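Local coordinates for SusD superfamily protein (Bacteroides fragilis NCTC 9343, PDB 3NQP), which probably binds glycans at the outer membrane as a SusD-family lipoprotein, helping a gut Bacteroides capture sugars for uptake, at residues 331-336 / 411-416; 379-384 / 444-449. All coordinates share one frame; numbering follows the deposited sequence.

Contact 1. Residues 331-336 / 411-416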
loop_
_atom_site.group_PDB
_atom_site.type_symbol
_atom_site.label_atom_id
_atom_site.label_comp_id
_atom_site.label_asym_id
_atom_site.label_seq_id
_atom_site.Cartn_x
_atom_site.Cartn_y
_atom_site.Cartn_z
ATOM N N ASP A 331 2.730 -1.325 22.846
ATOM C CA ASP A 331 2.398 -0.730 21.538
ATOM C C ASP A 331 0.974 -1.211 21.194
ATOM O O ASP A 331 0.760 -2.387 20.926
ATOM C CB ASP A 331 3.427 -1.210 20.514
ATOM C CG ASP A 331 3.289 -0.605 19.141
ATOM O OD1 ASP A 331 2.180 -0.186 18.748
ATOM O OD2 ASP A 331 4.324 -0.585 18.425
ATOM N N THR A 332 0.019 -0.280 21.169
ATOM C CA THR A 332 -1.399 -0.592 20.895
ATOM C C THR A 332 -1.591 -1.161 19.484
ATOM O O THR A 332 -2.569 -1.834 19.242
ATOM C CB THR A 332 -2.295 0.654 21.028
ATOM O OG1 THR A 332 -1.906 1.638 20.051
ATOM C CG2 THR A 332 -2.148 1.282 22.444
ATOM N N ARG A 333 -0.653 -0.940 18.564
ATOM C CA ARG A 333 -0.790 -1.516 17.211
ATOM C C ARG A 333 -0.727 -3.042 17.246
ATOM O O ARG A 333 -1.219 -3.709 16.330
ATOM C CB ARG A 333 0.282 -0.986 16.273
ATOM C CG ARG A 333 0.243 0.528 16.080
ATOM C CD ARG A 333 1.381 1.013 15.234
ATOM N NE ARG A 333 2.639 0.937 15.959
ATOM C CZ ARG A 333 3.727 1.641 15.684
ATOM N NH1 ARG A 333 3.771 2.469 14.637
ATOM N NH2 ARG A 333 4.793 1.499 16.438
ATOM N N LYS A 334 -0.089 -3.593 18.270
ATOM C CA LYS A 334 0.127 -5.053 18.345
ATOM C C LYS A 334 -1.206 -5.810 18.318
ATOM O O LYS A 334 -1.490 -6.603 17.386
ATOM C CB LYS A 334 0.983 -5.412 19.567
ATOM C CG LYS A 334 1.394 -6.883 19.641
ATOM C CD LYS A 334 2.382 -7.120 20.817
ATOM C CE LYS A 334 2.944 -8.530 20.855
ATOM N NZ LYS A 334 4.237 -8.589 21.599
ATOM N N GLU A 335 -2.032 -5.565 19.324
ATOM C CA GLU A 335 -3.328 -6.253 19.433
ATOM C C GLU A 335 -4.390 -5.612 18.543
ATOM O O GLU A 335 -5.347 -6.266 18.177
ATOM C CB GLU A 335 -3.781 -6.352 20.911
ATOM C CG GLU A 335 -2.822 -7.096 21.725
ATOM C CD GLU A 335 -2.667 -8.543 21.263
ATOM O OE1 GLU A 335 -3.704 -9.259 21.027
ATOM O OE2 GLU A 335 -1.484 -8.949 21.175
ATOM N N ALA A 336 -4.203 -4.363 18.109
ATOM C CA ALA A 336 -5.116 -3.797 17.101
ATOM C C ALA A 336 -4.930 -4.522 15.755
ATOM O O ALA A 336 -5.885 -4.706 15.004
ATOM C CB ALA A 336 -4.881 -2.314 16.934
ATOM N N LYS A 411 4.587 7.879 19.483
ATOM C CA LYS A 411 3.897 8.378 20.653
ATOM C C LYS A 411 2.417 8.005 20.538
ATOM O O LYS A 411 1.806 7.582 21.499
ATOM C CB LYS A 411 4.090 9.872 20.824
ATOM C CG LYS A 411 3.205 10.477 21.979
ATOM C CD LYS A 411 3.389 11.993 22.027
ATOM C CE LYS A 411 2.627 12.603 23.218
ATOM N NZ LYS A 411 2.877 14.089 23.314
ATOM N N ARG A 412 1.860 8.138 19.350
ATOM C CA ARG A 412 0.473 7.712 19.134
ATOM C C ARG A 412 0.295 6.216 19.392
ATOM O O ARG A 412 -0.665 5.818 20.017
ATOM C CB ARG A 412 -0.006 8.078 17.726
ATOM C CG ARG A 412 -1.527 7.991 17.552
ATOM C CD ARG A 412 -1.990 6.574 17.159
ATOM N NE ARG A 412 -1.628 6.246 15.776
ATOM C CZ ARG A 412 -2.319 6.629 14.696
ATOM N NH1 ARG A 412 -3.427 7.341 14.824
ATOM N NH2 ARG A 412 -1.907 6.288 13.467
ATOM N N ALA A 413 1.224 5.398 18.894
ATOM C CA ALA A 413 1.164 3.943 19.029
ATOM C C ALA A 413 1.094 3.490 20.482
ATOM O O ALA A 413 0.302 2.591 20.820
ATOM C CB ALA A 413 2.379 3.287 18.341
ATOM N N TYR A 414 1.938 4.088 21.332
ATOM C CA TYR A 414 2.050 3.608 22.710
ATOM C C TYR A 414 0.939 4.122 23.635
ATOM O O TYR A 414 0.740 3.562 24.709
ATOM C CB TYR A 414 3.434 3.900 23.286
ATOM C CG TYR A 414 4.499 2.976 22.722
ATOM C CD1 TYR A 414 5.132 3.261 21.521
ATOM C CD2 TYR A 414 4.842 1.812 23.381
ATOM C CE1 TYR A 414 6.103 2.429 20.999
ATOM C CE2 TYR A 414 5.797 0.960 22.857
ATOM C CZ TYR A 414 6.430 1.275 21.663
ATOM O OH TYR A 414 7.364 0.388 21.160
ATOM N N GLY A 415 0.241 5.171 23.222
ATOM C CA GLY A 415 -0.978 5.632 23.896
ATOM C C GLY A 415 -0.651 6.101 25.286
ATOM O O GLY A 415 0.326 6.811 25.469
ATOM N N ASN A 416 -1.415 5.628 26.275
ATOM C CA ASN A 416 -1.194 5.997 27.665
ATOM C C ASN A 416 0.060 5.341 28.225
ATOM O O ASN A 416 0.490 5.707 29.314
ATOM C CB ASN A 416 -2.386 5.558 28.565
ATOM C CG ASN A 416 -3.659 6.283 28.239
ATOM O OD1 ASN A 416 -3.641 7.437 27.815
ATOM N ND2 ASN A 416 -4.785 5.611 28.440
HETATM O O HOH W 1 6.450 -1.628 19.383
#
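Ala-413 O, in the last turn of helix 399-414, accepts two hydrogen bonds from Thr-332. The hydroxyl OG1 donates to Ala-413 O over a short 2.5 Å, and the backbone N of Thr-332 reaches the same oxygen at 2.9 Å. The two donors approach differently: OG1 is tilted only 17° from the carbonyl plane, whereas N stands well above it. With chi1 at 63°, OG1 lies between the backbone N and the carbonyl carbon of Thr-332, which lets both donors converge on one acceptor.

Asp-331 caps the start of the following helix, its OD1 accepting from Arg-333 N. The same OD1 accepts from Arg-333 NE at 3.0 Å, on its syn lone pair, while NH2 of Arg-333 bonds OD2 at 2.9 Å, giving a side-on, two-nitrogen salt bridge. This pairing holds the guanidinium with one face against the methyl of Ala-413, whose CB lies 3.4 Å from Arg-333 NE. Next to this, Asp-331 CB sits over the face of the Tyr-414 ring, 4.2 Å from the ring centroid, a CH-pi contact. A water donates to both Asp-331 OD2 and Tyr-414 OH, and the phenol oxygen is also hydrogen-bonded to Asp-328. Gly-415, with positive phi, ends the helical conformation here.

The contact thus joins the N-terminal end of short helix 333-337 to the C-terminal end of helix 399-414. Helix 431-445 borders it through Glu-441 and Glu-445, both salt-bridged to Arg-333, and Phe-251 of helix 251-255 packs on Arg-333 and Arg-412.

Contact 2. Residues 379-384 / 444-449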
loop_
_atom_site.group_PDB
_atom_site.type_symbol
_atom_site.label_atom_id
_atom_site.label_comp_id
_atom_site.label_asym_id
_atom_site.label_seq_id
_atom_site.Cartn_x
_atom_site.Cartn_y
_atom_site.Cartn_z
ATOM N N PHE A 379 -5.329 4.210 1.119
ATOM C CA PHE A 379 -4.137 4.359 0.313
ATOM C C PHE A 379 -3.195 5.410 0.905
ATOM O O PHE A 379 -2.003 5.191 0.915
ATOM C CB PHE A 379 -4.498 4.761 -1.129
ATOM C CG PHE A 379 -5.049 3.649 -1.963
ATOM C CD1 PHE A 379 -5.257 2.375 -1.461
ATOM C CD2 PHE A 379 -5.388 3.909 -3.271
ATOM C CE1 PHE A 379 -5.755 1.365 -2.287
ATOM C CE2 PHE A 379 -5.874 2.912 -4.096
ATOM C CZ PHE A 379 -6.059 1.654 -3.619
ATOM N N TYR A 380 -3.720 6.542 1.383
ATOM C CA TYR A 380 -2.883 7.550 2.051
ATOM C C TYR A 380 -3.547 7.996 3.345
ATOM O O TYR A 380 -4.717 8.357 3.305
ATOM C CB TYR A 380 -2.690 8.782 1.201
ATOM C CG TYR A 380 -2.026 8.527 -0.098
ATOM C CD1 TYR A 380 -0.684 8.120 -0.133
ATOM C CD2 TYR A 380 -2.710 8.638 -1.296
ATOM C CE1 TYR A 380 -0.043 7.877 -1.286
ATOM C CE2 TYR A 380 -2.044 8.384 -2.514
ATOM C CZ TYR A 380 -0.709 7.992 -2.492
ATOM O OH TYR A 380 0.015 7.737 -3.646
ATOM N N ARG A 381 -2.801 7.963 4.452
ATOM C CA ARG A 381 -3.234 8.614 5.709
ATOM C C ARG A 381 -2.040 9.360 6.366
ATOM O O ARG A 381 -0.891 9.233 5.926
ATOM C CB ARG A 381 -3.869 7.588 6.632
ATOM C CG ARG A 381 -3.030 6.432 6.968
ATOM C CD ARG A 381 -3.743 5.518 7.961
ATOM N NE ARG A 381 -2.945 4.341 8.260
ATOM C CZ ARG A 381 -2.108 4.192 9.300
ATOM N NH1 ARG A 381 -1.906 5.134 10.211
ATOM N NH2 ARG A 381 -1.452 3.059 9.428
ATOM N N LEU A 382 -2.305 10.163 7.376
ATOM C CA LEU A 382 -1.317 11.153 7.803
ATOM C C LEU A 382 0.031 10.568 8.284
ATOM O O LEU A 382 1.055 11.135 7.943
ATOM C CB LEU A 382 -1.930 12.090 8.868
ATOM C CG LEU A 382 -1.320 13.467 9.033
ATOM C CD1 LEU A 382 -1.497 14.238 7.663
ATOM C CD2 LEU A 382 -2.018 14.188 10.247
ATOM N N PRO A 383 0.066 9.459 9.085
ATOM C CA PRO A 383 1.387 8.957 9.473
ATOM C C PRO A 383 2.285 8.524 8.291
ATOM O O PRO A 383 3.531 8.537 8.413
ATOM C CB PRO A 383 1.079 7.740 10.393
ATOM C CG PRO A 383 -0.294 8.039 10.959
ATOM C CD PRO A 383 -1.006 8.720 9.754
ATOM N N TRP A 384 1.682 8.156 7.170
ATOM C CA TRP A 384 2.461 7.914 5.933
ATOM C C TRP A 384 3.170 9.205 5.519
ATOM O O TRP A 384 4.324 9.176 5.087
ATOM C CB TRP A 384 1.579 7.331 4.811
ATOM C CG TRP A 384 2.306 7.128 3.497
ATOM C CD1 TRP A 384 2.938 6.004 3.075
ATOM C CD2 TRP A 384 2.440 8.074 2.465
ATOM N NE1 TRP A 384 3.491 6.195 1.840
ATOM C CE2 TRP A 384 3.211 7.473 1.446
ATOM C CE3 TRP A 384 2.016 9.405 2.308
ATOM C CZ2 TRP A 384 3.557 8.150 0.272
ATOM C CZ3 TRP A 384 2.318 10.053 1.149
ATOM C CH2 TRP A 384 3.087 9.439 0.148
ATOM N N LYS A 444 5.754 -1.606 11.260
ATOM C CA LYS A 444 4.759 -1.687 12.315
ATOM C C LYS A 444 3.458 -0.939 12.029
ATOM O O LYS A 444 2.361 -1.421 12.396
ATOM C CB LYS A 444 5.327 -1.169 13.606
ATOM C CG LYS A 444 6.355 -2.052 14.244
ATOM C CD LYS A 444 6.930 -1.310 15.455
ATOM C CE LYS A 444 8.134 -2.036 15.968
ATOM N NZ LYS A 444 8.600 -1.456 17.234
ATOM N N GLU A 445 3.580 0.246 11.413
ATOM C CA GLU A 445 2.445 1.159 11.237
ATOM C C GLU A 445 1.506 0.673 10.117
ATOM O O GLU A 445 0.278 0.840 10.200
ATOM C CB GLU A 445 2.944 2.578 10.934
ATOM C CG GLU A 445 1.917 3.693 10.840
ATOM C CD GLU A 445 1.179 3.954 12.162
ATOM O OE1 GLU A 445 1.691 3.588 13.229
ATOM O OE2 GLU A 445 0.094 4.522 12.114
ATOM N N PHE A 446 2.093 0.086 9.085
ATOM C CA PHE A 446 1.403 -0.159 7.819
ATOM C C PHE A 446 1.256 -1.643 7.400
ATOM O O PHE A 446 1.211 -1.984 6.222
ATOM C CB PHE A 446 2.113 0.603 6.726
ATOM C CG PHE A 446 2.093 2.051 6.903
ATOM C CD1 PHE A 446 0.890 2.752 6.872
ATOM C CD2 PHE A 446 3.273 2.768 7.109
ATOM C CE1 PHE A 446 0.875 4.115 7.066
ATOM C CE2 PHE A 446 3.241 4.135 7.281
ATOM C CZ PHE A 446 2.035 4.801 7.266
ATOM N N ILE A 447 1.143 -2.508 8.380
ATOM C CA ILE A 447 0.762 -3.901 8.137
ATOM C C ILE A 447 -0.547 -3.927 7.348
ATOM O O ILE A 447 -1.538 -3.322 7.746
ATOM C CB ILE A 447 0.660 -4.699 9.461
ATOM C CG1 ILE A 447 2.080 -4.925 10.033
ATOM C CG2 ILE A 447 -0.025 -6.080 9.225
ATOM C CD1 ILE A 447 2.137 -5.590 11.371
ATOM N N GLN A 448 -0.505 -4.595 6.193
ATOM C CA GLN A 448 -1.651 -4.807 5.353
ATOM C C GLN A 448 -2.073 -3.523 4.622
ATOM O O GLN A 448 -3.200 -3.424 4.202
ATOM C CB GLN A 448 -2.827 -5.389 6.146
ATOM C CG GLN A 448 -3.774 -6.204 5.300
ATOM C CD GLN A 448 -4.962 -6.689 6.081
ATOM O OE1 GLN A 448 -5.775 -5.889 6.543
ATOM N NE2 GLN A 448 -5.095 -8.020 6.196
ATOM N N GLU A 449 -1.137 -2.571 4.507
ATOM C CA GLU A 449 -1.353 -1.261 3.868
ATOM C C GLU A 449 -0.326 -0.997 2.747
ATOM O O GLU A 449 -0.213 0.116 2.248
ATOM C CB GLU A 449 -1.354 -0.161 4.923
ATOM C CG GLU A 449 -2.619 -0.053 5.736
ATOM C CD GLU A 449 -2.543 1.100 6.688
ATOM O OE1 GLU A 449 -1.963 0.892 7.810
ATOM O OE2 GLU A 449 -3.024 2.215 6.307
HETATM O O HOH W 2 -1.180 2.500 1.171
#
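Arg-381 turns CG between its backbone N and carbonyl carbon (chi1 57°) and then runs extended to NE, which carries its guanidinium across to Glu-445 and Glu-449; Glu-445 sets CG anti to its backbone N and then bends at chi2, its OE2 ending beside Arg-381 NH1. The three form a salt-bridge network joining the N-cap residue of helix 382-396 to the last residue of helix 431-445 and to the end of the type II beta turn from Phe-446 to Glu-449.

Glu-449 is gripped side-on by two nitrogens: Arg-381 NE to OE2 at 2.9 Å and Arg-381 NH2 to OE1 at 2.8 Å. Both bonds are almost straight and use syn lone pairs, and the guanidinium and carboxylate planes are only 13° apart. Glu-445 instead offers the anti lone pair of OE2 to Arg-381 NH1, at 2.8 Å, with its carboxylate turned 51° from the guanidinium. The opposing charges probably favour the ionised forms of all three groups. Further partners extend the network: Lys-360 meets Glu-449, Glu-264 meets Arg-381, and Arg-333 and Arg-412 meet Glu-445.

Phe-446 CE1 lies over one guanidinium face, 3.5 Å from Arg-381 NH2. The rim of the same ring meets the first turn of the helix, with Trp-384 N and Pro-383 C near its plane. The edge of the Trp-384 indole points toward the face of Phe-446 in an offset edge-to-face pair, the planes steeply inclined. Pro-383 CG packs 3.7 Å from Glu-445 OE2, the oxygen bonded to Arg-381. Trp-384 CB rests 3.6 Å from Phe-446 CZ.

Overall arrangement
The centres of contacts 1 and 2 lie about 14 Å apart, and their segments alternate along the chain: 331-336, 379-384, 411-416, 444-449. Helices 382-396 and 399-414 follow each other directly, contributing the start of the first to contact 2 and the end of the second to contact 1. Glu-445 connects the sites, its OE1 salt-bridged to Arg-333 NH1 at 2.7 Å and its OE2 to Arg-412 NH2 at 3.0 Å. Arg-412 also packs on Pro-383. Contact 2 is nearer the chain centre, about 7 Å against 21 Å. Continuous charge pairing therefore ties several helix ends together within the SusD family region.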